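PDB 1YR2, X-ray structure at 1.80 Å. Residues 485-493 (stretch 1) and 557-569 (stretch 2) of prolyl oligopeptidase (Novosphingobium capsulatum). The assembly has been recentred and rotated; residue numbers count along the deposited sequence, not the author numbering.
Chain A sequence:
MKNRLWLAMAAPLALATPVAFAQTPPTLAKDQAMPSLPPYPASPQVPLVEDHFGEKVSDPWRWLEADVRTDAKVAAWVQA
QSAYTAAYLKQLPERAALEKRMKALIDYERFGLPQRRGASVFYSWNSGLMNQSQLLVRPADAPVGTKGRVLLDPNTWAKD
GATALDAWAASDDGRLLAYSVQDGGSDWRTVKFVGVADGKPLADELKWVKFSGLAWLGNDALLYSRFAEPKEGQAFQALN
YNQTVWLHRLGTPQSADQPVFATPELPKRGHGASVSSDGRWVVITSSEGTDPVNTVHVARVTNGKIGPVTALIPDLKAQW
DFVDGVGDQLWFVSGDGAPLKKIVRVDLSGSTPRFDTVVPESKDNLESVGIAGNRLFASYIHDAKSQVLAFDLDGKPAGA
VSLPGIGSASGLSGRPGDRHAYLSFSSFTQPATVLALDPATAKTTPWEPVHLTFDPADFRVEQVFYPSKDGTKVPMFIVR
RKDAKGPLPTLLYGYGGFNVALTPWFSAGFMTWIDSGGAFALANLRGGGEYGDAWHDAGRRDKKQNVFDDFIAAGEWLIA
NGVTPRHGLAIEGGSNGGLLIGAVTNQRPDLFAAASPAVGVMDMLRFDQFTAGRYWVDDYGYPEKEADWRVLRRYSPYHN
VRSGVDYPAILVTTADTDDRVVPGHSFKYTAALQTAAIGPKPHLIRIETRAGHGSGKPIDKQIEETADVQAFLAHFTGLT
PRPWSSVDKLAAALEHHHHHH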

# COMPACT_ATOMS: atom_id res chain seq x y z
N LYS A 485 2.96 -27.81 10.49
CA LYS A 485 3.69 -28.42 11.60
C LYS A 485 4.96 -29.04 11.06
O LYS A 485 5.47 -30.03 11.58
N GLY A 486 5.48 -28.44 10.00
CA GLY A 486 6.71 -28.85 9.39
C GLY A 486 7.00 -28.07 8.13
O GLY A 486 6.29 -27.12 7.81
N PRO A 487 8.06 -28.46 7.44
CA PRO A 487 8.45 -27.85 6.15
C PRO A 487 7.32 -27.90 5.12
O PRO A 487 6.65 -28.92 5.01
N LEU A 488 7.11 -26.80 4.40
CA LEU A 488 6.04 -26.73 3.41
C LEU A 488 6.55 -26.15 2.09
O LEU A 488 7.48 -25.37 2.12
N PRO A 489 5.96 -26.51 0.96
CA PRO A 489 6.18 -25.71 -0.26
C PRO A 489 5.98 -24.22 0.06
O PRO A 489 5.02 -23.83 0.74
N THR A 490 6.90 -23.39 -0.42
CA THR A 490 7.00 -22.02 0.04
C THR A 490 7.11 -21.11 -1.15
O THR A 490 7.83 -21.39 -2.10
N LEU A 491 6.37 -20.01 -1.09
CA LEU A 491 6.43 -18.93 -2.03
C LEU A 491 7.12 -17.76 -1.33
O LEU A 491 6.58 -17.21 -0.36
N LEU A 492 8.29 -17.37 -1.83
CA LEU A 492 9.12 -16.28 -1.28
C LEU A 492 9.09 -15.11 -2.24
O LEU A 492 9.45 -15.26 -3.39
N TYR A 493 8.63 -13.98 -1.74
CA TYR A 493 8.46 -12.73 -2.49
C TYR A 493 9.44 -11.66 -2.05
O TYR A 493 9.86 -11.60 -0.88
N TRP A 557 17.90 -19.57 4.40
CA TRP A 557 17.47 -19.54 5.79
C TRP A 557 16.22 -20.39 5.94
O TRP A 557 16.09 -21.15 6.88
N LEU A 558 15.31 -20.25 5.00
CA LEU A 558 14.03 -20.94 5.08
C LEU A 558 14.23 -22.46 4.99
O LEU A 558 13.54 -23.22 5.63
N ILE A 559 15.18 -22.88 4.17
CA ILE A 559 15.53 -24.30 4.02
C ILE A 559 16.28 -24.80 5.23
O ILE A 559 15.96 -25.89 5.74
N ALA A 560 17.23 -24.01 5.71
CA ALA A 560 18.06 -24.41 6.85
C ALA A 560 17.26 -24.49 8.14
O ALA A 560 17.58 -25.26 9.07
N ASN A 561 16.22 -23.69 8.21
CA ASN A 561 15.49 -23.55 9.46
C ASN A 561 14.16 -24.27 9.47
O ASN A 561 13.34 -24.06 10.35
N GLY A 562 13.97 -25.17 8.50
CA GLY A 562 12.81 -26.04 8.50
C GLY A 562 11.47 -25.48 8.07
O GLY A 562 10.42 -26.15 8.26
N VAL A 563 11.46 -24.28 7.48
CA VAL A 563 10.22 -23.73 6.90
C VAL A 563 9.86 -24.37 5.56
O VAL A 563 8.69 -24.57 5.27
N THR A 564 10.89 -24.73 4.78
CA THR A 564 10.76 -25.15 3.39
C THR A 564 11.63 -26.36 3.07
O THR A 564 12.78 -26.39 3.47
N PRO A 565 11.11 -27.33 2.32
CA PRO A 565 11.97 -28.44 1.86
C PRO A 565 13.05 -27.94 0.94
O PRO A 565 12.90 -26.91 0.28
N ARG A 566 14.15 -28.69 0.89
CA ARG A 566 15.25 -28.38 -0.01
C ARG A 566 14.81 -28.07 -1.44
O ARG A 566 15.33 -27.13 -2.07
N HIS A 567 13.88 -28.86 -1.96
CA HIS A 567 13.41 -28.69 -3.34
C HIS A 567 11.99 -28.14 -3.42
O HIS A 567 11.31 -28.34 -4.40
N GLY A 568 11.57 -27.39 -2.40
CA GLY A 568 10.23 -26.83 -2.33
C GLY A 568 10.15 -25.32 -2.28
O GLY A 568 9.14 -24.79 -1.85
N LEU A 569 11.19 -24.62 -2.71
CA LEU A 569 11.17 -23.15 -2.72
C LEU A 569 10.81 -22.56 -4.09
O LEU A 569 11.46 -22.84 -5.11

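Stretch 2 enters as the last turn of a helix, and its first inward side chain is L558, whose CA-to-CB bond points toward stretch 1. With chi1 m and chi2 t, it brings CD1 to 4.2 Å from both T490 CG2 and L492 CD1, a buried apolar patch. W557, I559, A560 and N561 do not reach the partner; N561 instead turns its amide back, ND2 donating to W557 O at 2.8 Å as the helix ends.

G562 has a positive phi of 77°, which favours glycine, and its carbonyl lies against P487, with O 3.4 Å from P487 CA. V563 points its t side chain away and works through its backbone: V563 O accepts from L488 N at 2.9 Å and from a water at 2.7 Å, and the same water donates to G486 O at 2.7 Å, tying the two stretches together beside the direct bond.

The polar centre is a threonine pair. T564 and T490 are both m, and T564 OG1 donates to T490 OG1 at 2.6 Å; T490 OG1 in turn donates to L488 O at 2.8 Å. The relay runs from one buried hydroxyl to the next and finishes on a backbone carbonyl.

P565, with C-gamma exo pucker, has a CA-to-CB bond that points sideways. Its CD sits 3.9 Å from P487 CB and 3.1 Å from L488 O, so proline meets proline at the more open end of the contact. P565 also starts a type I turn whose R566 and H567 stay clear of stretch 1.

The turn delivers G568, whose O accepts from T490 N at 3.0 Å; an ideal CB here would be crowded by P565 CD at 3.0 Å. L569 then pairs with T490 in a parallel bridge, their side chains sharing a sheet face. Its t, p rotamer places CD1 4.0 Å from L492 CB and 4.2 Å from T490 CG2.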

# COMPACT_ATOMS: atom_id res chain seq x y z
CB LYS A 485 2.81 -29.48 12.27
CG LYS A 485 1.56 -28.91 12.93
CD LYS A 485 1.83 -28.23 14.28
CE LYS A 485 0.50 -27.84 14.92
NZ LYS A 485 0.68 -26.84 16.02
CB PRO A 487 9.65 -28.67 5.68
CG PRO A 487 10.07 -29.51 6.84
CD PRO A 487 9.03 -29.48 7.89
CB LEU A 488 4.95 -25.83 3.95
CG LEU A 488 4.05 -26.39 5.05
CD1 LEU A 488 3.05 -25.32 5.48
CD2 LEU A 488 3.34 -27.65 4.55
CB PRO A 489 5.11 -26.21 -1.21
CG PRO A 489 4.90 -27.62 -0.78
CD PRO A 489 5.05 -27.64 0.71
CB THR A 490 8.22 -21.85 0.96
OG1 THR A 490 8.07 -22.64 2.13
CG2 THR A 490 8.36 -20.42 1.47
CB LEU A 491 5.01 -18.54 -2.46
CG LEU A 491 4.84 -17.58 -3.65
CD1 LEU A 491 3.35 -17.52 -4.05
CD2 LEU A 491 5.30 -16.22 -3.31
CB LEU A 492 10.55 -16.75 -1.09
CG LEU A 492 11.61 -15.71 -0.82
CD1 LEU A 492 11.33 -14.98 0.52
CD2 LEU A 492 12.99 -16.33 -0.85
CB TYR A 493 7.03 -12.26 -2.27
CG TYR A 493 6.65 -11.02 -3.04
CD1 TYR A 493 6.20 -11.11 -4.35
CD2 TYR A 493 6.75 -9.77 -2.47
CE1 TYR A 493 5.87 -9.99 -5.04
CE2 TYR A 493 6.39 -8.62 -3.19
CZ TYR A 493 5.96 -8.77 -4.48
OH TYR A 493 5.62 -7.67 -5.20
CB TRP A 557 17.18 -18.10 6.26
CG TRP A 557 16.97 -18.01 7.71
CD1 TRP A 557 17.91 -17.74 8.66
CD2 TRP A 557 15.75 -18.25 8.41
NE1 TRP A 557 17.33 -17.76 9.90
CE2 TRP A 557 16.01 -18.08 9.78
CE3 TRP A 557 14.44 -18.59 8.01
CZ2 TRP A 557 15.02 -18.25 10.76
CZ3 TRP A 557 13.46 -18.76 8.98
CH2 TRP A 557 13.77 -18.63 10.35
CB LEU A 558 13.13 -20.47 3.96
CG LEU A 558 12.58 -19.03 3.95
CD1 LEU A 558 11.99 -18.60 2.56
CD2 LEU A 558 11.57 -18.88 5.05
CB ILE A 559 16.31 -24.56 2.70
CG1 ILE A 559 15.39 -24.21 1.53
CG2 ILE A 559 16.78 -26.04 2.67
CD1 ILE A 559 16.02 -24.18 0.17
CB ALA A 560 19.20 -23.44 7.01
CB ASN A 561 15.37 -22.07 9.82
CG ASN A 561 16.70 -21.51 10.23
OD1 ASN A 561 17.06 -21.61 11.41
ND2 ASN A 561 17.51 -21.06 9.25
CB VAL A 563 10.30 -22.22 6.68
CG1 VAL A 563 9.02 -21.66 6.10
CG2 VAL A 563 10.61 -21.53 8.00
CB THR A 564 11.24 -23.98 2.50
OG1 THR A 564 10.52 -22.81 2.89
CG2 THR A 564 10.91 -24.22 1.00
CB PRO A 565 11.01 -29.38 1.13
CG PRO A 565 9.63 -28.99 1.54
CD PRO A 565 9.71 -27.52 1.92
CB ARG A 566 16.27 -29.54 -0.01
CG ARG A 566 17.50 -29.33 -0.87
CD ARG A 566 18.26 -28.09 -0.50
NE ARG A 566 19.31 -27.75 -1.44
CZ ARG A 566 19.17 -27.02 -2.54
NH1 ARG A 566 17.98 -26.53 -2.91
NH2 ARG A 566 20.24 -26.81 -3.31
CB HIS A 567 13.58 -30.03 -4.13
CG HIS A 567 15.00 -30.48 -4.20
ND1 HIS A 567 15.99 -29.73 -4.80
CD2 HIS A 567 15.61 -31.56 -3.65
CE1 HIS A 567 17.15 -30.36 -4.66
NE2 HIS A 567 16.95 -31.46 -3.96
CB LEU A 569 12.54 -22.61 -2.26
CG LEU A 569 12.67 -21.11 -2.08
CD1 LEU A 569 11.64 -20.55 -1.12
CD2 LEU A 569 14.06 -20.81 -1.61
O HOH W 1 6.65 -24.51 7.08